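Side-chain contacts in PA1221 (Pseudomonas aeruginosa, PDB 4DG8), which is an AMP-binding protein of the ANL superfamily that also carries a phosphopantetheine attachment site, and holds adenosine monophosphate in this crystal: residues Glu35-His40 against Val53-Leu58; Ser61-Ser66 against Val156-Phe161; Leu105-Lys110 against Ala114-Leu119; Ser262-Leu267 against Leu281-Asp286; Leu450-Glu453 against Lys458-Leu461. One frame throughout, in Å; residues are numbered along the deposited sequence.

Contact 1 of 5, residues Glu35-His40 against Val53-Leu58; sequences EMAALH and VDYRQL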
# COMPACT_ATOMS: atom_id res chain seq x y z
N GLU A 35 23.40 -2.92 8.57
CA GLU A 35 24.52 -2.71 7.67
C GLU A 35 24.62 -1.21 7.32
O GLU A 35 25.70 -0.59 7.42
CB GLU A 35 24.32 -3.56 6.40
CG GLU A 35 25.43 -3.43 5.37
CD GLU A 35 25.13 -4.16 4.06
OE1 GLU A 35 24.10 -4.87 3.98
OE2 GLU A 35 25.93 -4.01 3.11
N MET A 36 23.49 -0.64 6.94
CA MET A 36 23.42 0.78 6.59
C MET A 36 23.82 1.67 7.76
O MET A 36 24.53 2.66 7.58
CB MET A 36 22.02 1.16 6.09
CG MET A 36 21.61 0.51 4.75
SD MET A 36 22.64 0.99 3.36
CE MET A 36 23.87 -0.32 3.35
N ALA A 37 23.37 1.33 8.97
CA ALA A 37 23.67 2.18 10.12
C ALA A 37 25.14 2.10 10.49
O ALA A 37 25.71 3.07 11.01
CB ALA A 37 22.79 1.81 11.32
N ALA A 38 25.75 0.94 10.23
CA ALA A 38 27.18 0.76 10.48
C ALA A 38 28.02 1.53 9.45
O ALA A 38 29.06 2.10 9.79
CB ALA A 38 27.54 -0.72 10.44
N LEU A 39 27.56 1.53 8.21
CA LEU A 39 28.27 2.18 7.12
C LEU A 39 28.08 3.68 7.14
O LEU A 39 29.00 4.44 6.78
CB LEU A 39 27.79 1.64 5.77
CG LEU A 39 28.76 0.78 4.96
CD1 LEU A 39 28.73 -0.66 5.46
CD2 LEU A 39 28.39 0.85 3.49
N HIS A 40 26.89 4.12 7.55
CA HIS A 40 26.54 5.53 7.50
C HIS A 40 25.90 6.03 8.79
O HIS A 40 24.82 6.59 8.77
CB HIS A 40 25.55 5.77 6.36
CG HIS A 40 25.92 5.10 5.08
ND1 HIS A 40 27.02 5.48 4.33
CD2 HIS A 40 25.35 4.08 4.40
CE1 HIS A 40 27.11 4.72 3.26
NE2 HIS A 40 26.10 3.86 3.27
N VAL A 53 17.16 13.16 12.17
CA VAL A 53 17.65 12.08 13.01
C VAL A 53 18.61 11.28 12.13
O VAL A 53 18.27 10.95 11.00
CB VAL A 53 16.47 11.17 13.48
CG1 VAL A 53 16.98 9.88 14.10
CG2 VAL A 53 15.55 11.90 14.47
N ASP A 54 19.81 10.97 12.62
CA ASP A 54 20.72 10.16 11.80
C ASP A 54 20.59 8.65 12.08
O ASP A 54 19.87 8.25 12.99
CB ASP A 54 22.18 10.68 11.84
CG ASP A 54 22.88 10.45 13.18
OD1 ASP A 54 22.53 9.52 13.92
OD2 ASP A 54 23.84 11.20 13.49
N TYR A 55 21.28 7.84 11.29
CA TYR A 55 21.15 6.40 11.40
C TYR A 55 21.44 5.88 12.80
O TYR A 55 20.63 5.15 13.36
CB TYR A 55 21.99 5.67 10.34
CG TYR A 55 21.24 5.55 9.03
CD1 TYR A 55 21.19 6.62 8.14
CD2 TYR A 55 20.54 4.39 8.71
CE1 TYR A 55 20.48 6.53 6.94
CE2 TYR A 55 19.83 4.28 7.50
CZ TYR A 55 19.80 5.36 6.64
OH TYR A 55 19.11 5.28 5.46
N ARG A 56 22.58 6.26 13.37
CA ARG A 56 22.92 5.84 14.72
C ARG A 56 21.83 6.24 15.75
O ARG A 56 21.43 5.42 16.55
CB ARG A 56 24.30 6.34 15.15
CG ARG A 56 24.83 5.77 16.47
N GLN A 57 21.35 7.48 15.72
CA GLN A 57 20.30 7.87 16.65
C GLN A 57 19.04 7.02 16.45
O GLN A 57 18.41 6.61 17.42
CB GLN A 57 19.96 9.35 16.52
CG GLN A 57 21.19 10.24 16.50
CD GLN A 57 20.88 11.70 16.24
OE1 GLN A 57 20.30 12.06 15.20
NE2 GLN A 57 21.28 12.56 17.17
N LEU A 58 18.68 6.77 15.19
CA LEU A 58 17.51 5.96 14.87
C LEU A 58 17.65 4.56 15.45
O LEU A 58 16.75 4.07 16.14
CB LEU A 58 17.26 5.89 13.36
CG LEU A 58 16.01 5.10 12.97
CD1 LEU A 58 14.81 5.53 13.82
CD2 LEU A 58 15.69 5.17 11.49

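Contact 2 of 5, residues Ser61-Ser66 against Val156-Phe161; sequences SAEQLS and VARPCF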
# COMPACT_ATOMS: atom_id res chain seq x y z
N SER A 61 17.48 4.62 19.36
CA SER A 61 16.12 4.81 19.86
C SER A 61 15.29 3.54 19.66
O SER A 61 14.57 3.09 20.56
CB SER A 61 15.46 6.02 19.18
OG SER A 61 16.21 7.20 19.43
N ALA A 62 15.42 2.96 18.47
CA ALA A 62 14.69 1.75 18.13
C ALA A 62 15.15 0.55 18.97
O ALA A 62 14.34 -0.27 19.36
CB ALA A 62 14.81 1.44 16.63
N GLU A 63 16.44 0.45 19.24
CA GLU A 63 16.95 -0.61 20.12
C GLU A 63 16.34 -0.47 21.51
O GLU A 63 15.89 -1.46 22.10
CB GLU A 63 18.49 -0.59 20.20
CG GLU A 63 19.19 -1.10 18.92
CD GLU A 63 20.70 -1.27 19.07
OE1 GLU A 63 21.35 -0.47 19.78
OE2 GLU A 63 21.24 -2.23 18.49
N GLN A 64 16.30 0.76 22.04
CA GLN A 64 15.70 0.98 23.36
C GLN A 64 14.20 0.59 23.43
O GLN A 64 13.74 -0.16 24.34
CB GLN A 64 15.90 2.44 23.79
CG GLN A 64 15.39 2.72 25.19
CD GLN A 64 15.60 4.16 25.60
OE1 GLN A 64 16.31 4.91 24.93
NE2 GLN A 64 14.97 4.55 26.70
N LEU A 65 13.44 1.09 22.46
CA LEU A 65 12.04 0.72 22.37
C LEU A 65 11.90 -0.81 22.24
O LEU A 65 10.99 -1.42 22.82
CB LEU A 65 11.37 1.43 21.20
CG LEU A 65 9.89 1.08 20.98
CD1 LEU A 65 9.12 1.27 22.28
CD2 LEU A 65 9.30 1.95 19.86
N SER A 66 12.80 -1.42 21.48
CA SER A 66 12.77 -2.87 21.31
C SER A 66 13.02 -3.55 22.65
O SER A 66 12.49 -4.63 22.90
CB SER A 66 13.78 -3.33 20.25
OG SER A 66 13.89 -4.75 20.22
N VAL A 156 19.76 -8.45 26.33
CA VAL A 156 21.00 -9.20 26.26
C VAL A 156 21.25 -9.62 24.81
O VAL A 156 22.35 -9.45 24.29
CB VAL A 156 20.97 -10.43 27.19
CG1 VAL A 156 22.17 -11.33 26.92
CG2 VAL A 156 20.94 -9.99 28.64
N ALA A 157 20.21 -10.18 24.18
CA ALA A 157 20.24 -10.54 22.77
C ALA A 157 18.85 -10.44 22.17
O ALA A 157 17.88 -10.84 22.80
CB ALA A 157 20.77 -11.95 22.61
N ARG A 158 18.74 -9.93 20.95
CA ARG A 158 17.45 -9.86 20.29
C ARG A 158 17.22 -11.16 19.55
O ARG A 158 18.18 -11.82 19.16
CB ARG A 158 17.38 -8.66 19.35
CG ARG A 158 17.89 -7.41 20.03
CD ARG A 158 17.26 -6.12 19.55
NE ARG A 158 17.92 -5.05 20.30
CZ ARG A 158 17.44 -4.53 21.42
NH1 ARG A 158 16.27 -4.93 21.90
NH2 ARG A 158 18.14 -3.60 22.05
N PRO A 159 15.94 -11.53 19.36
CA PRO A 159 15.60 -12.80 18.72
C PRO A 159 16.28 -12.95 17.37
O PRO A 159 16.54 -11.96 16.67
CB PRO A 159 14.07 -12.70 18.55
CG PRO A 159 13.63 -11.71 19.58
CD PRO A 159 14.75 -10.71 19.65
N CYS A 160 16.59 -14.19 17.02
CA CYS A 160 17.16 -14.50 15.71
C CYS A 160 16.05 -15.03 14.83
O CYS A 160 15.19 -15.79 15.28
CB CYS A 160 18.26 -15.56 15.81
SG CYS A 160 19.68 -15.08 16.82
N PHE A 161 16.07 -14.62 13.57
CA PHE A 161 15.06 -15.07 12.62
C PHE A 161 15.58 -14.90 11.22
O PHE A 161 16.53 -14.15 10.99
CB PHE A 161 13.72 -14.32 12.82
CG PHE A 161 13.86 -12.82 12.88
CD1 PHE A 161 13.79 -12.05 11.72
CD2 PHE A 161 14.04 -12.17 14.11
CE1 PHE A 161 13.90 -10.66 11.79
CE2 PHE A 161 14.15 -10.78 14.18
CZ PHE A 161 14.08 -10.02 13.03

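Contact 3 of 5, residues Leu105-Lys110 against Ala114-Leu119; sequences LYIDLK and AWNAEL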
# COMPACT_ATOMS: atom_id res chain seq x y z
N LEU A 105 1.30 -3.42 12.42
CA LEU A 105 -0.01 -3.22 11.82
C LEU A 105 -0.45 -1.78 12.04
O LEU A 105 -0.42 -1.29 13.18
CB LEU A 105 -1.01 -4.14 12.52
CG LEU A 105 -2.48 -3.89 12.28
CD1 LEU A 105 -2.84 -4.15 10.81
CD2 LEU A 105 -3.30 -4.78 13.23
N TYR A 106 -0.89 -1.10 10.98
CA TYR A 106 -1.47 0.22 11.19
C TYR A 106 -2.86 0.16 11.84
O TYR A 106 -3.73 -0.59 11.42
CB TYR A 106 -1.52 1.10 9.92
CG TYR A 106 -1.77 2.54 10.32
CD1 TYR A 106 -0.85 3.21 11.15
CD2 TYR A 106 -2.91 3.23 9.93
CE1 TYR A 106 -1.05 4.51 11.56
CE2 TYR A 106 -3.12 4.55 10.33
CZ TYR A 106 -2.19 5.18 11.16
OH TYR A 106 -2.36 6.48 11.58
N ILE A 107 -3.06 0.98 12.86
CA ILE A 107 -4.38 1.09 13.48
C ILE A 107 -4.78 2.56 13.51
O ILE A 107 -4.07 3.38 14.11
CB ILE A 107 -4.41 0.51 14.91
CG1 ILE A 107 -4.13 -0.99 14.90
CG2 ILE A 107 -5.77 0.78 15.57
CD1 ILE A 107 -5.23 -1.82 14.26
N ASP A 108 -5.89 2.90 12.87
CA ASP A 108 -6.35 4.27 12.88
C ASP A 108 -7.37 4.41 14.01
O ASP A 108 -8.53 4.00 13.87
CB ASP A 108 -6.97 4.61 11.52
CG ASP A 108 -7.44 6.04 11.44
OD1 ASP A 108 -7.53 6.71 12.49
OD2 ASP A 108 -7.75 6.49 10.31
N LEU A 109 -6.96 5.07 15.09
CA LEU A 109 -7.77 5.18 16.30
C LEU A 109 -8.98 6.10 16.10
O LEU A 109 -9.86 6.16 16.96
CB LEU A 109 -6.90 5.60 17.50
CG LEU A 109 -6.00 4.47 18.05
CD1 LEU A 109 -5.06 4.94 19.14
CD2 LEU A 109 -6.83 3.30 18.56
N LYS A 110 -9.05 6.77 14.96
CA LYS A 110 -10.21 7.59 14.63
C LYS A 110 -11.29 6.79 13.90
O LYS A 110 -12.35 7.32 13.61
CB LYS A 110 -9.81 8.82 13.83
CG LYS A 110 -8.91 9.80 14.58
N ALA A 114 -15.30 -0.55 17.54
CA ALA A 114 -15.72 -1.93 17.31
C ALA A 114 -14.99 -2.55 16.11
O ALA A 114 -14.55 -3.71 16.13
CB ALA A 114 -17.26 -2.02 17.13
N TRP A 115 -14.88 -1.75 15.06
CA TRP A 115 -14.16 -2.16 13.85
C TRP A 115 -12.71 -2.50 14.17
O TRP A 115 -12.21 -3.59 13.83
CB TRP A 115 -14.28 -1.07 12.77
CG TRP A 115 -13.34 -1.23 11.60
CD1 TRP A 115 -12.08 -0.71 11.47
CD2 TRP A 115 -13.59 -1.95 10.38
NE1 TRP A 115 -11.53 -1.08 10.27
CE2 TRP A 115 -12.44 -1.84 9.58
CE3 TRP A 115 -14.68 -2.69 9.91
CZ2 TRP A 115 -12.35 -2.43 8.32
CZ3 TRP A 115 -14.59 -3.28 8.65
CH2 TRP A 115 -13.42 -3.15 7.88
N ASN A 116 -12.02 -1.59 14.87
CA ASN A 116 -10.63 -1.83 15.24
C ASN A 116 -10.44 -3.03 16.16
O ASN A 116 -9.48 -3.78 16.02
CB ASN A 116 -9.98 -0.58 15.85
CG ASN A 116 -9.53 0.40 14.80
OD1 ASN A 116 -9.17 0.00 13.69
ND2 ASN A 116 -9.56 1.69 15.12
N ALA A 117 -11.36 -3.22 17.09
CA ALA A 117 -11.29 -4.33 18.01
C ALA A 117 -11.35 -5.63 17.21
O ALA A 117 -10.62 -6.57 17.48
CB ALA A 117 -12.44 -4.27 19.04
N GLU A 118 -12.24 -5.67 16.22
CA GLU A 118 -12.33 -6.88 15.42
C GLU A 118 -11.09 -7.10 14.51
O GLU A 118 -10.61 -8.24 14.36
CB GLU A 118 -13.67 -6.91 14.66
CG GLU A 118 -13.84 -8.12 13.74
CD GLU A 118 -13.98 -9.46 14.47
OE1 GLU A 118 -13.98 -9.52 15.72
OE2 GLU A 118 -14.07 -10.49 13.77
N LEU A 119 -10.51 -6.03 13.96
CA LEU A 119 -9.23 -6.20 13.26
C LEU A 119 -8.15 -6.78 14.19
O LEU A 119 -7.40 -7.71 13.81
CB LEU A 119 -8.74 -4.87 12.66
CG LEU A 119 -9.58 -4.18 11.58
CD1 LEU A 119 -8.78 -3.00 11.01
CD2 LEU A 119 -9.99 -5.14 10.47
O HOH W 1 -7.78 1.05 11.51

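Contact 4 of 5, residues Ser262-Leu267 against Leu281-Asp286; sequences SLFNTL and LLTGGD. With AMP (adenosine monophosphate), chain B.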
# COMPACT_ATOMS: atom_id res chain seq x y z
N SER A 262 -4.15 8.91 -9.31
CA SER A 262 -5.11 10.03 -9.31
C SER A 262 -4.48 11.27 -8.67
O SER A 262 -4.72 12.39 -9.12
CB SER A 262 -6.46 9.63 -8.68
OG SER A 262 -6.30 9.26 -7.32
N LEU A 263 -3.59 11.07 -7.68
CA LEU A 263 -2.87 12.20 -7.08
C LEU A 263 -1.88 12.82 -8.07
O LEU A 263 -1.78 14.05 -8.21
CB LEU A 263 -2.14 11.78 -5.79
CG LEU A 263 -1.39 12.90 -5.04
CD1 LEU A 263 -2.27 14.15 -4.78
CD2 LEU A 263 -0.74 12.40 -3.74
N PHE A 264 -1.14 11.95 -8.75
CA PHE A 264 -0.28 12.35 -9.86
C PHE A 264 -1.09 13.20 -10.85
O PHE A 264 -0.71 14.32 -11.16
CB PHE A 264 0.30 11.10 -10.53
CG PHE A 264 1.10 11.36 -11.78
CD1 PHE A 264 2.45 11.68 -11.71
CD2 PHE A 264 0.49 11.28 -13.02
CE1 PHE A 264 3.18 11.91 -12.87
CE2 PHE A 264 1.21 11.52 -14.18
CZ PHE A 264 2.56 11.82 -14.10
N ASN A 265 -2.21 12.69 -11.32
CA ASN A 265 -3.01 13.39 -12.32
C ASN A 265 -3.44 14.78 -11.85
O ASN A 265 -3.35 15.76 -12.60
CB ASN A 265 -4.25 12.56 -12.67
CG ASN A 265 -3.90 11.27 -13.35
OD1 ASN A 265 -2.76 11.09 -13.79
ND2 ASN A 265 -4.87 10.36 -13.46
N THR A 266 -3.90 14.87 -10.60
CA THR A 266 -4.31 16.14 -10.02
C THR A 266 -3.16 17.15 -9.94
O THR A 266 -3.31 18.31 -10.33
CB THR A 266 -4.89 15.94 -8.62
OG1 THR A 266 -5.91 14.95 -8.70
CG2 THR A 266 -5.50 17.23 -8.09
N LEU A 267 -2.03 16.70 -9.42
CA LEU A 267 -0.87 17.58 -9.27
C LEU A 267 -0.46 18.06 -10.65
O LEU A 267 -0.13 19.23 -10.84
CB LEU A 267 0.28 16.86 -8.58
CG LEU A 267 0.06 16.42 -7.13
CD1 LEU A 267 1.28 15.66 -6.62
CD2 LEU A 267 -0.25 17.60 -6.24
N LEU A 281 10.22 9.46 -9.85
CA LEU A 281 8.82 9.50 -9.46
C LEU A 281 8.18 8.18 -9.90
O LEU A 281 8.21 7.82 -11.08
CB LEU A 281 8.13 10.69 -10.13
CG LEU A 281 6.63 10.88 -9.90
CD1 LEU A 281 6.26 10.77 -8.41
CD2 LEU A 281 6.17 12.22 -10.45
N LEU A 282 7.64 7.45 -8.94
CA LEU A 282 6.91 6.22 -9.21
C LEU A 282 5.44 6.48 -8.98
O LEU A 282 5.06 7.17 -8.03
CB LEU A 282 7.40 5.07 -8.32
CG LEU A 282 8.92 4.85 -8.37
CD1 LEU A 282 9.60 5.66 -7.27
CD2 LEU A 282 9.25 3.40 -8.23
N THR A 283 4.62 5.98 -9.89
CA THR A 283 3.18 6.16 -9.83
C THR A 283 2.52 4.86 -10.26
O THR A 283 3.19 3.93 -10.71
CB THR A 283 2.72 7.33 -10.72
OG1 THR A 283 1.31 7.51 -10.54
CG2 THR A 283 3.02 7.03 -12.19
N GLY A 284 1.21 4.75 -10.06
CA GLY A 284 0.52 3.50 -10.31
C GLY A 284 -0.68 3.32 -9.39
O GLY A 284 -1.28 4.31 -8.94
N GLY A 285 -1.05 2.07 -9.12
CA GLY A 285 -2.17 1.80 -8.25
C GLY A 285 -3.47 1.75 -9.02
O GLY A 285 -4.42 1.11 -8.59
N ASP A 286 -3.50 2.43 -10.16
CA ASP A 286 -4.59 2.37 -11.13
C ASP A 286 -3.97 2.50 -12.51
O ASP A 286 -2.78 2.82 -12.63
CB ASP A 286 -5.59 3.51 -10.94
CG ASP A 286 -6.70 3.16 -9.99
OD1 ASP A 286 -7.51 2.24 -10.31
OD2 ASP A 286 -6.77 3.81 -8.93
P AMP B . -3.24 -2.89 -3.77
O1P AMP B . -4.12 -2.13 -2.80
O2P AMP B . -1.82 -2.39 -4.01
O3P AMP B . -3.22 -4.33 -3.30
O5' AMP B . -3.99 -3.03 -5.17
C5' AMP B . -3.50 -3.90 -6.16
C4' AMP B . -4.33 -3.83 -7.42
O4' AMP B . -4.37 -2.47 -7.91
C3' AMP B . -3.80 -4.64 -8.59
O3' AMP B . -4.14 -6.02 -8.50
C2' AMP B . -4.43 -3.93 -9.79
O2' AMP B . -5.79 -4.31 -9.94
C1' AMP B . -4.38 -2.47 -9.33
N9 AMP B . -3.16 -1.78 -9.81
C8 AMP B . -2.06 -1.53 -9.05
N7 AMP B . -1.10 -0.88 -9.75
C5 AMP B . -1.56 -0.71 -11.00
C6 AMP B . -1.04 -0.10 -12.26
N6 AMP B . 0.19 0.45 -12.30
N1 AMP B . -1.83 -0.11 -13.35
C2 AMP B . -3.06 -0.67 -13.30
N3 AMP B . -3.60 -1.24 -12.20
C4 AMP B . -2.92 -1.29 -11.03

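Contact 5 of 5, residues Leu450-Glu453 against Lys458-Leu461; sequences LVRE and KQLL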
# COMPACT_ATOMS: atom_id res chain seq x y z
N LEU A 450 -22.01 3.80 -6.75
CA LEU A 450 -21.37 4.45 -7.88
C LEU A 450 -20.09 5.13 -7.40
O LEU A 450 -19.91 5.36 -6.21
CB LEU A 450 -22.29 5.51 -8.48
CG LEU A 450 -23.68 5.12 -8.98
CD1 LEU A 450 -24.42 6.36 -9.46
CD2 LEU A 450 -23.60 4.07 -10.08
N VAL A 451 -19.20 5.43 -8.34
CA VAL A 451 -17.97 6.16 -8.02
C VAL A 451 -17.82 7.38 -8.92
O VAL A 451 -18.13 7.32 -10.12
CB VAL A 451 -16.71 5.26 -8.15
CG1 VAL A 451 -15.45 6.06 -7.81
CG2 VAL A 451 -16.83 4.04 -7.25
N ARG A 452 -17.37 8.49 -8.35
CA ARG A 452 -17.09 9.69 -9.15
C ARG A 452 -15.82 10.34 -8.64
O ARG A 452 -15.30 9.96 -7.60
CB ARG A 452 -18.26 10.68 -9.09
CG ARG A 452 -18.42 11.38 -7.75
CD ARG A 452 -19.63 12.30 -7.73
NE ARG A 452 -19.75 13.00 -6.45
CZ ARG A 452 -20.76 13.79 -6.12
NH1 ARG A 452 -21.75 13.99 -6.97
NH2 ARG A 452 -20.78 14.39 -4.93
N GLU A 453 -15.27 11.30 -9.37
CA GLU A 453 -14.07 11.94 -8.87
C GLU A 453 -14.20 13.45 -8.68
O GLU A 453 -14.51 14.19 -9.61
CB GLU A 453 -12.84 11.58 -9.72
CG GLU A 453 -11.52 11.92 -9.04
CD GLU A 453 -10.43 10.89 -9.32
OE1 GLU A 453 -10.73 9.68 -9.25
OE2 GLU A 453 -9.29 11.29 -9.60
N LYS A 458 -11.74 9.86 -5.21
CA LYS A 458 -12.88 9.09 -5.62
C LYS A 458 -13.89 9.12 -4.48
O LYS A 458 -13.54 8.92 -3.31
CB LYS A 458 -12.51 7.64 -5.96
CG LYS A 458 -11.41 7.48 -7.00
CD LYS A 458 -10.17 6.86 -6.37
CE LYS A 458 -9.21 6.31 -7.41
NZ LYS A 458 -8.11 5.52 -6.76
N GLN A 459 -15.13 9.40 -4.83
CA GLN A 459 -16.21 9.43 -3.89
C GLN A 459 -17.13 8.30 -4.24
O GLN A 459 -17.38 8.00 -5.42
CB GLN A 459 -16.96 10.77 -3.96
CG GLN A 459 -16.16 11.94 -3.41
CD GLN A 459 -16.86 13.28 -3.59
OE1 GLN A 459 -17.80 13.41 -4.37
NE2 GLN A 459 -16.38 14.29 -2.86
N LEU A 460 -17.61 7.64 -3.19
CA LEU A 460 -18.60 6.61 -3.29
C LEU A 460 -19.95 7.30 -3.16
O LEU A 460 -20.12 8.22 -2.35
CB LEU A 460 -18.40 5.61 -2.16
CG LEU A 460 -19.06 4.24 -2.27
CD1 LEU A 460 -18.58 3.51 -3.51
CD2 LEU A 460 -18.74 3.44 -1.01
N LEU A 461 -20.90 6.89 -3.99
CA LEU A 461 -22.26 7.42 -3.93
C LEU A 461 -23.20 6.24 -3.79
O LEU A 461 -23.01 5.22 -4.45
CB LEU A 461 -22.60 8.21 -5.19
CG LEU A 461 -21.80 9.49 -5.47
CD1 LEU A 461 -22.38 10.21 -6.67
CD2 LEU A 461 -21.79 10.40 -4.25

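Contact 1 of 5, residues Glu35-His40 against Val53-Leu58
The ring of Tyr55 is met obliquely by three pieces of the opposite segment: Met36 CB, Ala37 CA and His40 O. A second ring, that of Phe33 one turn earlier in helix 29-39, also meets it, the two planes inclined by about 30°. The other flat group, the imidazole of His40, has Leu39 CB over the centre of one face, 3.7 Å above the plane. A beta hairpin, strands 44-48 and 51-54, links helix 29-39 to helix 55-72, and the chain comes back to start the second helix at Tyr55, right beside the end of the first.

The two backbones are close here. Ala37 CA lies 3.9 Å from Tyr55 CB, and His40 O, just past the end of its helix, approaches the same Tyr55 CB to 3.4 Å. Farther along the ring, Met36 CB packs on Tyr55 CE2 at 4.1 Å. With CG beside its own backbone N (chi1 -66°) and two further bends in the chain, Met36 carries its sulfur away from the tyrosine, and the touching is left to its CB. Nothing polar links the segments directly; the phenol oxygen reaches past them to hydrogen-bond Gly230 O, just ahead of strand 231-234, which ties down the far end of the ring.

The start of the second helix is fixed by a capping box. Asp54 N gives a hydrogen bond of 2.8 Å to Gln57 OE1, on a lone pair in the carbonyl plane, and Gln57 N returns one of 3.0 Å to Asp54 OD1, almost straight at 174°.

Contact 2 of 5, residues Ser61-Ser66 against Val156-Phe161
Arg158 lays its guanidinium group against one turn of helix 55-72, between Glu63 and Ser66. Arg158 NH1 stands 2.9 Å from Ser66 OG and also rests on the methylene, with Ser66 CB 3.4 Å from Arg158 NH1. On the Glu63 side the backbone and the root of the side chain do the touching: Glu63 CA lies over one face of the guanidinium, and Glu63 CB is 3.6 Å from Arg158 NH2. Glu63 O comes to 3.1 Å from Arg158 NH2, but at too poor an angle for a hydrogen bond. The glutamate crosses the arginine at about a right angle, leaving Glu63 OE2 4.7 Å from Arg158 NE, opposite charges near each other but not in contact.

Within the AMP-binding family domain this pins the long loop between strands 143-145 and 166-172 onto a helix some 90 residues earlier in the chain. Arg158 gets there with a chain extended from CG to NE.

The firm polar partner of Arg158 is Asp67, next along the helix, whose OD1 forms a salt bridge with NH2. One shell further out, Ser100 OG, just beyond helix 88-99, is hydrogen-bonded to Ser66 OG, which stands anti to the backbone N (chi1 172°).

Contact 3 of 5, residues Leu105-Lys110 against Ala114-Leu119
Asn116 makes the tight part of this contact, reaching from the first turns of helix 113-123 to the backbone at Asp108, while Leu109 and Lys110 at the far end of the other segment hardly take part. The two segments belong to a beta-alpha unit of the large mixed sheet: strand 103-106 runs out of the sheet, turns over at residues 107-112 and enters the helix, which leads back to the parallel strand 125-130.

The amide of Asn116 bridges this turn with both of its ends. Asn116 ND2 donates to Asp108 O over 2.8 Å at an N-H...O angle of 156°; the oxygen lies in the amide plane, although the nitrogen sits well above the plane of the carbonyl it meets. On the other end Asn116 OD1 accepts from a water at 2.8 Å, and that water accepts in turn from Asp108 N at 3.0 Å. Two links to the same residue, one direct and one through water, hold the amide against rotation and settle which end is oxygen. Ile107 slides past it in the opposite direction, its CG2 3.9 Å from Asn116 CG and almost equally far from the amide nitrogen and oxygen.

Toward solvent the grip slackens. Leu109 CA stays 4.1 Å from Asn116 ND2, its CB turned away from the helix although the end of the side chain swings nearer again, and the exposed Lys110 is modelled no further than CG. On this side the turn also braces itself: Asp108 folds back in an Asx turn, its OD1 taking Lys110 N at 2.9 Å from above the carboxylate plane.

Contact 4 of 5, residues Ser262-Leu267 against Leu281-Asp286
Ser262 O is gripped twice, at the start of the helical turn that sets Phe264 against Leu281 and Thr283: Thr266 N comes in at 3.0 Å and Thr266 OG1 at 2.9 Å, from opposite faces of the carbonyl plane. The side-chain hydroxyl thus doubles a normal helix bond.

Across the contact everything is apolar or van der Waals. Leu281 CD2 sits at the edge of the Phe264 ring, near its plane and 3.9 Å from CE1, and Phe264 CB lies 3.7 Å from Thr283 OG1. Phe264 reaches the strand with CG anti to the backbone N (chi1 174°). The hydroxyl of Thr283, buried beside it, is satisfied by Leu259 O.

This is the inside of a beta-alpha-beta crossover, strand 256-260, helix 261-270 and strand 280-284, with the helix laid over the parallel strands; His292, Val293 and Ala296 of helix 290-299 pack on the phenylalanine as well.

Beyond Thr283 the strand runs into the adenosine monophosphate pocket. Lacking a side chain, Gly284 lets AMP N6 come to 3.7 Å from its CA. Gly285 N is 3.0 Å from AMP N7, and Asp286 O is 3.2 Å from AMP N1.

Contact 5 of 5, residues Leu450-Glu453 against Lys458-Leu461
Arg452 and Gln459 face each other and bond through both backbone and side chain. Arg452 N donates to Gln459 O at 3.0 Å, and Gln459 N returns a bond to Arg452 O at 2.8 Å. On the side-chain level Gln459 OE1 accepts twice, from Arg452 NE at 2.9 Å and, longer and more bent, from Arg452 NH2 at 3.2 Å; it lies at the guanidinium edge, in its plane, with the amide plane turned 39° from it. The pair at the other end, Leu450 and Leu461, exchanges two further backbone bonds.

These are the hydrogen-bonded pairs of an antiparallel beta hairpin, strands 444-454 and 457-466, and they alternate with the non-hydrogen-bonded pairs Val451–Leu460 and Glu453–Lys458 on the other face. Around Leu460 the sheet goes on: its backbone bonds to His486, beside strand 487-490.

Leu461 spreads its methyls over one face of the Arg452 guanidinium, with CD1 3.6 Å from Arg452 CD. On the opposite face of the sheet Val451 CG2 meets Leu460 CD1 at 4.2 Å. Lys458 runs alongside Glu453, its CG 3.2 Å from Glu453 OE1, yet its charged end goes elsewhere: NZ forms a salt bridge with Asp286, while Lys458 O accepts from Asn425 ND2.

Overall arrangement
Contacts 1 and 4 are buried and join their segments without a single direct hydrogen bond, an aromatic side chain giving the largest share of the buried surface in each. Contacts 2, 3 and 5 are partly buried and lean on polar groups: a charged guanidinium in contact 2, a carboxamide and a water in contact 3, paired strand backbones in contact 5. Contacts 1 and 2 share helix 55-72, their centres 15 Å apart, and contact 3 is nested in the loop that contact 2 closes. Contact 5 lies across the chain's centre from contacts 1 and 2. Contacts 4 and 5 touch, joined by the Asp286–Lys458 salt bridge, and Asp286 belongs to the adenosine monophosphate pocket.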